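Local coordinates for fiber (Murine adenovirus 2, PDB 5NBH), which probably mediates attachment to host cells as the trimeric viral fibre, through its distal domain, which binds N-acetylglucosamine, at residues G114-F119 / S227-S232; I168-D173 / Y200-R205; F83-P88 / M151-G156; T164-L169 / S232-V237; Q194-S199 / K214-G219. All blocks are in the same frame, centred on the assembly; numbering follows the deposited sequence.

In the fold
From the N terminus, the chain leaves the shaft and enters the head at 83-88, where contact 3 closes its loop with 151-156 at one edge of the five-stranded sheet. Before that loop is complete, 114-119 opens contact 1, which crosses contact 3 and closes at 227-232 on the other edge of the sheet. Contacts 4 and 2 both start in the loop around 168-169. Contact 2 closes early at 200-205, within the span of contact 1, and links the loop to the four-stranded sheet. Contact 5 is the hairpin pairing inside that sheet; it crosses contact 2 and lies within contacts 1 and 4. Last, contact 4 crosses contact 1 and ties the C-terminal tail to the loop.

Contact 1. Residues G114-F119 / S227-S232; sequences GTTVLF and SFMYES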
# COMPACT_ATOMS: atom_id res chain seq x y z
N GLY A 114 -8.22 4.19 3.16
CA GLY A 114 -8.76 4.53 4.45
C GLY A 114 -8.41 6.00 4.66
O GLY A 114 -8.55 6.83 3.74
N THR A 115 -7.89 6.30 5.83
CA THR A 115 -7.37 7.65 6.14
C THR A 115 -5.85 7.67 6.13
O THR A 115 -5.24 8.66 6.51
CB THR A 115 -7.86 8.11 7.52
OG1 THR A 115 -7.50 7.15 8.50
CG2 THR A 115 -9.37 8.26 7.53
N THR A 116 -5.23 6.60 5.67
CA THR A 116 -3.78 6.47 5.62
C THR A 116 -3.19 6.97 4.33
O THR A 116 -3.78 6.78 3.25
CB THR A 116 -3.42 4.97 5.80
OG1 THR A 116 -3.96 4.55 7.05
CG2 THR A 116 -2.00 4.77 5.83
N VAL A 117 -2.03 7.61 4.41
CA VAL A 117 -1.31 8.00 3.21
C VAL A 117 0.05 7.31 3.19
O VAL A 117 0.83 7.43 4.14
CB VAL A 117 -1.13 9.55 3.13
CG1 VAL A 117 -0.41 9.90 1.85
CG2 VAL A 117 -2.51 10.24 3.23
N LEU A 118 0.33 6.58 2.11
CA LEU A 118 1.65 5.99 1.84
C LEU A 118 2.39 6.93 0.92
O LEU A 118 1.99 7.14 -0.22
CB LEU A 118 1.50 4.59 1.20
CG LEU A 118 2.76 3.86 0.74
CD1 LEU A 118 3.75 3.68 1.85
CD2 LEU A 118 2.38 2.50 0.14
N PHE A 119 3.48 7.53 1.41
CA PHE A 119 4.28 8.47 0.65
C PHE A 119 5.49 7.74 0.11
O PHE A 119 6.16 7.06 0.87
CB PHE A 119 4.72 9.63 1.57
CG PHE A 119 5.62 10.64 0.92
CD1 PHE A 119 7.01 10.43 0.87
CD2 PHE A 119 5.10 11.75 0.30
CE1 PHE A 119 7.85 11.33 0.23
CE2 PHE A 119 5.94 12.66 -0.32
CZ PHE A 119 7.30 12.45 -0.35
N SER A 227 9.99 5.49 1.54
CA SER A 227 8.56 5.59 1.74
C SER A 227 8.31 5.63 3.20
O SER A 227 9.12 5.11 3.99
CB SER A 227 7.81 4.43 1.03
OG SER A 227 7.93 3.24 1.73
N PHE A 228 7.20 6.23 3.58
CA PHE A 228 6.72 6.22 4.96
C PHE A 228 5.21 6.40 4.93
O PHE A 228 4.66 6.81 3.92
CB PHE A 228 7.42 7.30 5.82
CG PHE A 228 7.12 8.72 5.39
CD1 PHE A 228 7.92 9.36 4.46
CD2 PHE A 228 6.07 9.43 5.95
CE1 PHE A 228 7.68 10.67 4.06
CE2 PHE A 228 5.81 10.73 5.54
CZ PHE A 228 6.60 11.34 4.59
N MET A 229 4.54 6.11 6.05
CA MET A 229 3.11 6.31 6.16
C MET A 229 2.75 7.40 7.18
O MET A 229 3.43 7.58 8.17
CB MET A 229 2.45 4.99 6.53
CG MET A 229 2.53 4.02 5.36
SD MET A 229 1.82 2.38 5.54
CE MET A 229 0.57 2.66 6.72
N TYR A 230 1.67 8.10 6.90
CA TYR A 230 1.07 9.01 7.82
C TYR A 230 -0.45 8.97 7.70
O TYR A 230 -1.01 8.19 6.92
CB TYR A 230 1.69 10.42 7.61
CG TYR A 230 1.34 11.17 6.34
CD1 TYR A 230 2.13 11.05 5.19
CD2 TYR A 230 0.23 12.02 6.30
CE1 TYR A 230 1.83 11.77 4.03
CE2 TYR A 230 -0.08 12.73 5.15
CZ TYR A 230 0.71 12.60 4.02
OH TYR A 230 0.45 13.31 2.88
N GLU A 231 -1.12 9.79 8.50
CA GLU A 231 -2.57 9.83 8.53
C GLU A 231 -3.09 11.17 8.01
O GLU A 231 -2.49 12.24 8.30
CB GLU A 231 -3.03 9.60 9.97
CG GLU A 231 -4.48 9.21 10.07
CD GLU A 231 -4.79 8.44 11.32
OE1 GLU A 231 -3.96 8.45 12.27
OE2 GLU A 231 -5.89 7.85 11.34
N SER A 232 -4.19 11.11 7.25
CA SER A 232 -4.89 12.32 6.86
C SER A 232 -6.11 12.53 7.75
O SER A 232 -6.82 11.58 8.09
CB SER A 232 -5.27 12.35 5.40
OG SER A 232 -6.07 13.49 5.06
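Strands 116-119 and 227-231 run antiparallel, 4.6 Å apart at closest approach, with Val117-Tyr230 and Phe119-Phe228 as hydrogen-bonded pairs and Thr116-Glu231 and Leu118-Met229 as non-hydrogen-bonded ones. The bond from Val117 N to Tyr230 O is 2.8 Å long and almost straight, and Ser232 N to Thr115 O, also 2.8 Å, carries the ladder one step past the strands. Tyr230 CG lies between its own N and carbonyl carbon (chi1 70°), which leans the ring toward the neighbouring strand, alongside Val117, whose CB sits over one face, 3.8 Å from the ring centroid. Phe228 turns the same way and receives Phe119 CB over its face, 4.1 Å from the centroid; the two phenyl planes are inclined at 31°. The branched valine and the flat rings suit this layer, where Phe228 also stacks on Tyr200 of the other sheet. Across the opposite face, Leu118 CD1 meets Met229 CG at 3.7 Å, and flexible apolar chains fit a surface that packs on neighbouring subunits. Tyr230 OH binds Ile168 O, so the hydroxyl of this buried ring is satisfied, while the backbone ladder satisfies the paired N-H and C=O groups between aromatic layer and subunit interface.

Contact 2. Residues I168-D173 / Y200-R205; sequences ILPTSD and YALTYR
The hydroxyl of Tyr204 donates to the carbonyl oxygen of Pro170, with OH and O 2.6 Å apart, the donor tilted 21° from the carbonyl plane. Around this bond the phenol is hemmed in by the loop: Leu169 CB comes within 3.5 Å of Tyr204 OH, its side chain crossing the phenol at about a right angle, and Thr171 O lies 3.4 Å from Tyr204 CE1. Ser172 CB stands over the middle of one ring face, 3.6 Å from the centroid, a CH-pi contact; a small serine lets the backbone pass this close to the ring. Tyr204 CG is beside its backbone N (chi1 -72°), which sends the ring out from the strand toward the loop. That strand, 191-205, belongs to the four-stranded GHID sheet of the fibre head, and the loop it meets is the one leading from strand 152-153 to strand 179-188. Two residues back along the strand, on the same side, Leu202 CD2 touches Pro170 CG at 4.1 Å. The rigid proline has Tyr230 and Phe209 as further neighbours, and the Phe209 ring also meets that of Tyr204. Farther out, the loop is shaped by an ST turn in which Thr171 OG1 accepts from Asp173 N at 3.2 Å, while Ser172 O receives Lys174 NZ and Thr171 packs on Asn90 of the second subunit.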
# COMPACT_ATOMS: atom_id res chain seq x y z
N ILE A 168 -4.45 14.32 0.91
CA ILE A 168 -3.06 14.20 1.40
C ILE A 168 -2.79 14.98 2.70
O ILE A 168 -1.77 14.77 3.29
CB ILE A 168 -2.01 14.64 0.37
CG1 ILE A 168 -2.08 16.18 0.14
CG2 ILE A 168 -2.08 13.76 -0.86
CD1 ILE A 168 -0.90 16.79 -0.54
N LEU A 169 -3.72 15.84 3.13
CA LEU A 169 -3.45 16.78 4.22
C LEU A 169 -3.56 16.15 5.57
O LEU A 169 -4.61 15.58 5.90
CB LEU A 169 -4.41 17.98 4.13
CG LEU A 169 -4.22 18.86 2.89
CD1 LEU A 169 -5.40 19.79 2.76
CD2 LEU A 169 -2.93 19.67 2.90
N PRO A 170 -2.49 16.20 6.39
CA PRO A 170 -2.54 15.74 7.75
C PRO A 170 -3.01 16.83 8.73
O PRO A 170 -3.31 17.92 8.30
CB PRO A 170 -1.08 15.39 8.02
CG PRO A 170 -0.35 16.46 7.31
CD PRO A 170 -1.16 16.81 6.10
N THR A 171 -3.10 16.49 10.01
CA THR A 171 -3.59 17.45 11.01
C THR A 171 -2.66 18.67 11.02
O THR A 171 -1.42 18.53 10.98
CB THR A 171 -3.72 16.84 12.44
OG1 THR A 171 -4.11 17.88 13.35
CG2 THR A 171 -2.42 16.26 12.94
N SER A 172 -3.27 19.86 11.03
CA SER A 172 -2.53 21.13 11.15
C SER A 172 -2.39 21.61 12.59
O SER A 172 -1.96 22.76 12.80
CB SER A 172 -3.23 22.22 10.34
OG SER A 172 -4.53 22.46 10.88
N ASP A 173 -2.74 20.76 13.56
CA ASP A 173 -2.50 21.05 14.98
C ASP A 173 -1.00 21.33 15.19
O ASP A 173 -0.17 20.46 14.97
CB ASP A 173 -2.95 19.86 15.82
CG ASP A 173 -2.78 20.08 17.32
OD1 ASP A 173 -1.99 20.98 17.74
OD2 ASP A 173 -3.43 19.33 18.07
N TYR A 200 12.13 12.53 7.51
CA TYR A 200 10.94 13.17 6.98
C TYR A 200 10.30 13.96 8.11
O TYR A 200 10.36 13.58 9.27
CB TYR A 200 9.97 12.15 6.34
CG TYR A 200 9.52 11.11 7.34
CD1 TYR A 200 10.27 9.96 7.53
CD2 TYR A 200 8.38 11.31 8.13
CE1 TYR A 200 9.89 8.99 8.46
CE2 TYR A 200 8.01 10.34 9.09
CZ TYR A 200 8.77 9.19 9.24
OH TYR A 200 8.46 8.22 10.19
N ALA A 201 9.63 15.04 7.76
CA ALA A 201 8.93 15.87 8.74
C ALA A 201 7.75 16.52 8.05
O ALA A 201 7.89 17.08 6.95
CB ALA A 201 9.88 16.92 9.28
N LEU A 202 6.58 16.36 8.64
CA LEU A 202 5.35 17.00 8.15
C LEU A 202 5.04 18.20 9.03
O LEU A 202 4.93 18.06 10.25
CB LEU A 202 4.17 16.04 8.25
CG LEU A 202 4.04 15.02 7.10
CD1 LEU A 202 5.31 14.32 6.68
CD2 LEU A 202 2.93 14.04 7.47
N THR A 203 4.88 19.35 8.42
CA THR A 203 4.53 20.58 9.20
C THR A 203 3.59 21.46 8.41
O THR A 203 3.45 21.29 7.21
CB THR A 203 5.79 21.41 9.50
OG1 THR A 203 6.47 21.76 8.30
CG2 THR A 203 6.72 20.64 10.39
N TYR A 204 2.97 22.43 9.08
CA TYR A 204 2.35 23.53 8.39
C TYR A 204 3.04 24.85 8.82
O TYR A 204 3.34 25.05 10.01
CB TYR A 204 0.89 23.67 8.71
CG TYR A 204 -0.06 22.64 8.14
CD1 TYR A 204 -0.15 21.36 8.70
CD2 TYR A 204 -0.89 22.94 7.06
CE1 TYR A 204 -1.02 20.41 8.18
CE2 TYR A 204 -1.80 22.01 6.56
CZ TYR A 204 -1.86 20.76 7.13
OH TYR A 204 -2.76 19.84 6.65
N ARG A 205 3.24 25.70 7.84
CA ARG A 205 3.60 27.10 8.12
C ARG A 205 3.14 28.00 7.01
O ARG A 205 3.03 27.58 5.87
CB ARG A 205 5.09 27.24 8.35
CG ARG A 205 6.01 27.04 7.15
CD ARG A 205 7.43 27.46 7.56
NE ARG A 205 8.36 27.42 6.44
CZ ARG A 205 8.99 26.33 5.98
NH1 ARG A 205 8.83 25.14 6.56
NH2 ARG A 205 9.82 26.42 4.94

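Contact 3. Residues F83-P88 / M151-G156; sequences FVYQTP and MQVMGG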
# COMPACT_ATOMS: atom_id res chain seq x y z
N PHE A 83 -6.94 6.64 -3.75
CA PHE A 83 -6.61 7.85 -4.53
C PHE A 83 -5.11 8.02 -4.54
O PHE A 83 -4.46 7.70 -3.56
CB PHE A 83 -7.23 9.08 -3.91
CG PHE A 83 -8.70 9.22 -4.20
CD1 PHE A 83 -9.12 9.52 -5.47
CD2 PHE A 83 -9.64 8.99 -3.22
CE1 PHE A 83 -10.48 9.64 -5.77
CE2 PHE A 83 -11.01 9.12 -3.51
CZ PHE A 83 -11.42 9.44 -4.78
N VAL A 84 -4.56 8.46 -5.66
CA VAL A 84 -3.12 8.71 -5.75
C VAL A 84 -2.86 10.11 -6.25
O VAL A 84 -3.34 10.50 -7.32
CB VAL A 84 -2.40 7.70 -6.69
CG1 VAL A 84 -0.88 7.90 -6.62
CG2 VAL A 84 -2.77 6.26 -6.34
N TYR A 85 -2.04 10.88 -5.51
CA TYR A 85 -1.54 12.14 -5.98
C TYR A 85 -0.06 11.92 -6.32
O TYR A 85 0.71 11.46 -5.48
CB TYR A 85 -1.71 13.19 -4.90
CG TYR A 85 -1.54 14.64 -5.34
CD1 TYR A 85 -2.17 15.14 -6.49
CD2 TYR A 85 -0.76 15.54 -4.58
CE1 TYR A 85 -2.02 16.45 -6.89
CE2 TYR A 85 -0.66 16.86 -4.95
CZ TYR A 85 -1.26 17.32 -6.12
OH TYR A 85 -1.16 18.61 -6.54
N GLN A 86 0.32 12.21 -7.55
CA GLN A 86 1.65 11.83 -8.01
C GLN A 86 2.18 12.77 -9.05
O GLN A 86 1.42 13.43 -9.74
CB GLN A 86 1.60 10.44 -8.61
CG GLN A 86 0.67 10.33 -9.82
CD GLN A 86 0.73 8.99 -10.47
OE1 GLN A 86 0.05 8.06 -10.05
NE2 GLN A 86 1.49 8.89 -11.55
N THR A 87 3.49 12.75 -9.22
CA THR A 87 4.13 13.38 -10.37
C THR A 87 3.69 12.63 -11.65
O THR A 87 3.54 11.40 -11.64
CB THR A 87 5.67 13.35 -10.24
OG1 THR A 87 6.11 12.03 -9.90
CG2 THR A 87 6.12 14.34 -9.18
N PRO A 88 3.49 13.38 -12.76
CA PRO A 88 3.08 12.72 -13.99
C PRO A 88 4.09 11.74 -14.50
O PRO A 88 5.29 11.87 -14.25
CB PRO A 88 2.89 13.89 -14.99
CG PRO A 88 2.81 15.12 -14.17
CD PRO A 88 3.65 14.84 -12.95
N MET A 151 1.91 17.96 -9.87
CA MET A 151 1.38 16.66 -9.45
C MET A 151 -0.07 16.60 -9.91
O MET A 151 -0.67 17.64 -10.18
CB MET A 151 1.53 16.45 -7.95
CG MET A 151 3.00 16.41 -7.51
SD MET A 151 3.21 16.06 -5.74
CE MET A 151 2.67 14.34 -5.65
N GLN A 152 -0.59 15.38 -10.02
CA GLN A 152 -1.90 15.07 -10.60
C GLN A 152 -2.55 13.98 -9.78
O GLN A 152 -1.86 13.10 -9.30
CB GLN A 152 -1.69 14.49 -12.00
CG GLN A 152 -1.27 15.54 -12.99
CD GLN A 152 -1.07 15.05 -14.41
OE1 GLN A 152 -0.97 15.87 -15.32
NE2 GLN A 152 -1.03 13.74 -14.61
N VAL A 153 -3.87 14.03 -9.64
CA VAL A 153 -4.60 12.90 -9.09
C VAL A 153 -4.84 11.94 -10.28
O VAL A 153 -5.40 12.35 -11.30
CB VAL A 153 -5.94 13.32 -8.43
CG1 VAL A 153 -6.63 12.09 -7.82
CG2 VAL A 153 -5.74 14.38 -7.35
N MET A 154 -4.36 10.72 -10.16
CA MET A 154 -4.34 9.74 -11.25
C MET A 154 -5.16 8.49 -10.91
O MET A 154 -4.97 7.85 -9.85
CB MET A 154 -2.88 9.39 -11.52
CG MET A 154 -2.60 8.24 -12.48
SD MET A 154 -3.19 8.52 -14.15
CE MET A 154 -2.06 9.76 -14.76
N GLY A 155 -6.05 8.10 -11.81
CA GLY A 155 -6.82 6.89 -11.56
C GLY A 155 -6.10 5.68 -12.11
O GLY A 155 -5.14 5.79 -12.89
N GLY A 156 -6.54 4.50 -11.71
CA GLY A 156 -6.00 3.23 -12.22
C GLY A 156 -6.17 3.01 -13.69
O GLY A 156 -5.47 2.19 -14.32
O HOH W 1 -6.46 8.40 -7.90
O HOH W 2 -2.65 19.45 -8.37
O HOH W 3 -2.26 6.32 -9.87
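Tyr85 and Val153 pair where the short strand 152-153 is added, antiparallel, to strand 83-96 at the edge of the five-stranded sheet of the head. Its ladder holds three bonds: Gln86 and Gln152 each donate N-H to the other's carbonyl oxygen, and Met154 N reaches Val84 O at 3.0 Å. Tyr85 has CG anti to its N (chi1 -166°), and the ring leans over the added strand. Met151 CB lies over one face, 3.7 Å from the centroid; its sulfur stands obliquely, giving a Met-aromatic contact that the flexible, polarisable chain makes easily. Val153 N comes to the ring edge, while Val153 CG2 touches Tyr85 CD1 at 3.7 Å. The phenol hydroxyl binds Cys146 N. On the other face, Gln86 is held at both ends of its amide: NE2 donates to Thr87 O at 3.2 Å, and OE1 accepts from a water, 2.9 Å away, that also donates to Met154 O. Pro88 CG packs on the amide carbon CD of Gln152; the OE1 of that amide is bound by Arg150. Beyond the strand, Gly156 N reaches Ser80 OG of the third subunit. Such a short extra strand, zipped antiparallel to an outer one, extends the ABCJ sheet of the fibre head.

Contact 4. Residues T164-L169 / S232-V237; sequences TPTFIL and SQIGIV
Ser232 reaches into the loop 164-169 with its whole short side chain. Its CB lies close to both carbonyl oxygens there, 3.3 Å from Leu169 O and 3.4 Å from Phe167 O. Its tip, OG, is set anti to the backbone N (chi1 174°) and donates to Leu169 O at 2.7 Å, from above the carbonyl plane, 37° out of it. The same OG accepts from Ile234 N at 3.1 Å, an ST turn that bends the chain just after strand 223-231. Serine suits the place: it is small enough to enter and both gives and takes a bond. Gln233 N adds a weak bond to Leu169 O. The next residue, Ile234, lays CG1 against Leu169 CB at 4.0 Å and CG2 against Thr166 OG1 at 3.7 Å, while Ile236 CG1 meets Phe167 CB at 4.3 Å; the branched aliphatic chains fill out the flank of the short 3-10 turn that includes Phe167. Arg112 bonds to both Phe167 O and Ile234 O, bridging loop and tail. Neither segment is paired as a strand here; instead Ser232 OG, Arg112 and, weakly, Gln233 N satisfy carbonyl oxygens of the loop, with the isoleucine contacts beside them.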
# COMPACT_ATOMS: atom_id res chain seq x y z
N THR A 164 -9.78 17.57 -6.16
CA THR A 164 -8.91 18.47 -5.41
C THR A 164 -8.16 17.56 -4.43
O THR A 164 -8.76 16.76 -3.74
CB THR A 164 -9.73 19.56 -4.69
OG1 THR A 164 -10.55 20.23 -5.66
CG2 THR A 164 -8.81 20.60 -4.02
N PRO A 165 -6.83 17.66 -4.40
CA PRO A 165 -6.10 16.67 -3.58
C PRO A 165 -6.06 16.96 -2.08
O PRO A 165 -4.99 16.84 -1.45
CB PRO A 165 -4.72 16.64 -4.22
CG PRO A 165 -4.56 18.02 -4.76
CD PRO A 165 -5.91 18.50 -5.19
N THR A 166 -7.19 17.25 -1.47
CA THR A 166 -7.22 17.47 -0.02
C THR A 166 -6.92 16.20 0.77
O THR A 166 -6.60 16.26 1.94
CB THR A 166 -8.55 18.05 0.43
OG1 THR A 166 -9.60 17.11 0.12
CG2 THR A 166 -8.82 19.41 -0.24
N PHE A 167 -7.03 15.03 0.13
CA PHE A 167 -6.88 13.77 0.82
C PHE A 167 -5.42 13.49 1.31
O PHE A 167 -5.22 12.54 2.04
CB PHE A 167 -7.40 12.60 -0.07
CG PHE A 167 -6.70 12.46 -1.39
CD1 PHE A 167 -5.46 11.86 -1.49
CD2 PHE A 167 -7.28 12.94 -2.55
CE1 PHE A 167 -4.84 11.71 -2.71
CE2 PHE A 167 -6.65 12.83 -3.78
CZ PHE A 167 -5.43 12.19 -3.86
N ILE A 168 -4.45 14.32 0.91
CA ILE A 168 -3.06 14.20 1.40
C ILE A 168 -2.79 14.98 2.70
O ILE A 168 -1.77 14.77 3.29
CB ILE A 168 -2.01 14.64 0.37
CG1 ILE A 168 -2.08 16.18 0.14
CG2 ILE A 168 -2.08 13.76 -0.86
CD1 ILE A 168 -0.90 16.79 -0.54
N LEU A 169 -3.72 15.84 3.13
CA LEU A 169 -3.45 16.78 4.22
C LEU A 169 -3.56 16.15 5.57
O LEU A 169 -4.61 15.58 5.90
CB LEU A 169 -4.41 17.98 4.13
CG LEU A 169 -4.22 18.86 2.89
CD1 LEU A 169 -5.40 19.79 2.76
CD2 LEU A 169 -2.93 19.67 2.90
N SER A 232 -4.19 11.11 7.25
CA SER A 232 -4.89 12.32 6.86
C SER A 232 -6.11 12.53 7.75
O SER A 232 -6.82 11.58 8.09
CB SER A 232 -5.27 12.35 5.40
OG SER A 232 -6.07 13.49 5.06
N GLN A 233 -6.31 13.80 8.11
CA GLN A 233 -7.47 14.25 8.87
C GLN A 233 -8.73 14.38 8.00
O GLN A 233 -9.85 14.51 8.53
CB GLN A 233 -7.16 15.62 9.53
CG GLN A 233 -6.84 16.76 8.55
CD GLN A 233 -6.81 18.14 9.21
OE1 GLN A 233 -7.13 18.28 10.38
NE2 GLN A 233 -6.39 19.16 8.45
N ILE A 234 -8.55 14.38 6.67
CA ILE A 234 -9.58 14.77 5.74
C ILE A 234 -10.24 13.50 5.28
O ILE A 234 -9.63 12.69 4.56
CB ILE A 234 -9.04 15.53 4.51
CG1 ILE A 234 -8.16 16.71 4.91
CG2 ILE A 234 -10.21 15.98 3.64
CD1 ILE A 234 -8.88 17.88 5.57
N GLY A 235 -11.50 13.35 5.68
CA GLY A 235 -12.32 12.26 5.18
C GLY A 235 -12.73 12.52 3.74
O GLY A 235 -13.05 13.64 3.35
N ILE A 236 -12.74 11.45 2.95
CA ILE A 236 -13.26 11.49 1.60
C ILE A 236 -14.77 11.25 1.76
O ILE A 236 -15.20 10.14 2.08
CB ILE A 236 -12.64 10.38 0.74
CG1 ILE A 236 -11.12 10.57 0.64
CG2 ILE A 236 -13.28 10.36 -0.65
CD1 ILE A 236 -10.36 9.27 0.50
N VAL A 237 -15.55 12.30 1.55
CA VAL A 237 -17.00 12.24 1.68
C VAL A 237 -17.66 12.76 0.40
O VAL A 237 -17.02 12.92 -0.65
CB VAL A 237 -17.51 13.02 2.92
CG1 VAL A 237 -16.79 12.53 4.18
CG2 VAL A 237 -17.34 14.52 2.76
OXT VAL A 237 -18.85 13.05 0.37

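Contact 5. Residues Q194-S199 / K214-G219; sequences QSTYCS and KSTTSG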
# COMPACT_ATOMS: atom_id res chain seq x y z
N GLN A 194 26.32 3.84 -0.63
CA GLN A 194 26.27 4.03 0.80
C GLN A 194 24.97 3.56 1.45
O GLN A 194 23.90 3.84 0.92
CB GLN A 194 26.39 5.54 1.11
CG GLN A 194 26.54 5.85 2.58
CD GLN A 194 26.74 7.32 2.87
OE1 GLN A 194 26.62 8.17 2.00
NE2 GLN A 194 27.02 7.63 4.13
N SER A 195 25.07 2.96 2.63
CA SER A 195 23.90 2.77 3.51
C SER A 195 23.85 3.95 4.45
O SER A 195 24.81 4.24 5.18
CB SER A 195 23.98 1.49 4.32
OG SER A 195 24.19 0.40 3.47
N THR A 196 22.72 4.66 4.43
CA THR A 196 22.57 5.88 5.20
C THR A 196 21.09 6.04 5.58
O THR A 196 20.36 5.03 5.77
CB THR A 196 23.22 7.08 4.46
OG1 THR A 196 23.11 8.25 5.29
CG2 THR A 196 22.61 7.33 3.09
N TYR A 197 20.65 7.26 5.78
CA TYR A 197 19.30 7.54 6.28
C TYR A 197 18.78 8.85 5.73
O TYR A 197 19.54 9.69 5.20
CB TYR A 197 19.29 7.57 7.81
CG TYR A 197 20.39 8.44 8.39
CD1 TYR A 197 20.23 9.80 8.49
CD2 TYR A 197 21.59 7.89 8.84
CE1 TYR A 197 21.23 10.61 9.00
CE2 TYR A 197 22.59 8.69 9.37
CZ TYR A 197 22.41 10.05 9.44
OH TYR A 197 23.39 10.89 9.99
N CYS A 198 17.45 8.98 5.81
CA CYS A 198 16.77 10.16 5.38
C CYS A 198 15.68 10.47 6.40
O CYS A 198 14.94 9.57 6.82
CB CYS A 198 16.16 9.95 4.00
SG CYS A 198 15.40 11.43 3.25
N SER A 199 15.60 11.72 6.83
CA SER A 199 14.50 12.13 7.70
C SER A 199 13.28 12.59 6.88
O SER A 199 13.41 13.01 5.73
CB SER A 199 14.93 13.23 8.64
OG SER A 199 15.23 14.37 7.95
N LYS A 214 15.34 15.15 4.67
CA LYS A 214 16.77 15.45 4.77
C LYS A 214 17.60 14.18 4.64
O LYS A 214 17.58 13.31 5.53
CB LYS A 214 17.09 16.19 6.06
CG LYS A 214 16.42 17.53 6.20
CD LYS A 214 16.73 18.21 7.54
CE LYS A 214 15.90 19.47 7.64
NZ LYS A 214 16.24 20.36 8.80
N SER A 215 18.31 14.08 3.53
CA SER A 215 19.17 12.93 3.25
C SER A 215 20.61 13.24 3.66
O SER A 215 21.11 14.36 3.44
CB SER A 215 19.12 12.60 1.76
OG SER A 215 19.32 13.72 0.92
N THR A 216 21.29 12.25 4.20
CA THR A 216 22.69 12.44 4.64
C THR A 216 23.59 11.55 3.79
O THR A 216 23.36 10.35 3.68
CB THR A 216 22.84 12.15 6.11
OG1 THR A 216 22.10 13.13 6.83
CG2 THR A 216 24.30 12.21 6.55
N THR A 217 24.58 12.16 3.13
CA THR A 217 25.48 11.45 2.22
C THR A 217 26.97 11.70 2.60
O THR A 217 27.28 12.68 3.26
CB THR A 217 25.23 11.80 0.75
OG1 THR A 217 25.52 13.20 0.51
CG2 THR A 217 23.77 11.54 0.40
N SER A 218 27.84 10.77 2.21
CA SER A 218 29.30 10.94 2.27
C SER A 218 29.88 10.61 0.91
O SER A 218 29.98 9.43 0.54
CB SER A 218 29.91 10.02 3.31
OG SER A 218 29.16 10.04 4.50
N GLY A 219 30.19 11.62 0.12
CA GLY A 219 30.91 11.42 -1.11
C GLY A 219 30.06 11.21 -2.34
O GLY A 219 30.49 11.55 -3.44
O HOH W 4 27.17 10.16 6.01
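Cys198 and Ser215 face each other at the close-packed end, a non-hydrogen-bonded pair with CA atoms 4.2 Å apart. Next to them Ser199 and Lys214 exchange two backbone bonds, the shorter from Ser199 N to Lys214 O at 2.9 Å; the exposed, extended Lys214 chain leads away from there past Thr132 and Thr134. The slim Cys198 turns toward Phe224 and Met226 of the other sheet. Toward the far end the strands drift apart: Thr216 N still reaches Tyr197 O, at 3.3 Å, but the next link is made by a side chain, Thr196 OG1 donating to Thr216 O at 2.7 Å with OG1 set anti to its N (chi1 -177°). The two strands form a hairpin within the GHID sheet. Ser215 OG and Thr216 OG1 bond to Gln133 and Thr132, which bind N-acetylglucosamine in the sugar complex of this protein; no sugar is bound here. Tyr197 CE1 lies 3.6 Å from Thr216 CB, and the Tyr197 ring stacks on Phe192 of the second subunit. At the solvent side, near exposed Ser218, the long Gln194 reaches across where the backbones have separated: OE1 accepts from Ser218 N at 2.9 Å, and NE2 donates to a water 3.2 Å away that also meets Ser218 OG.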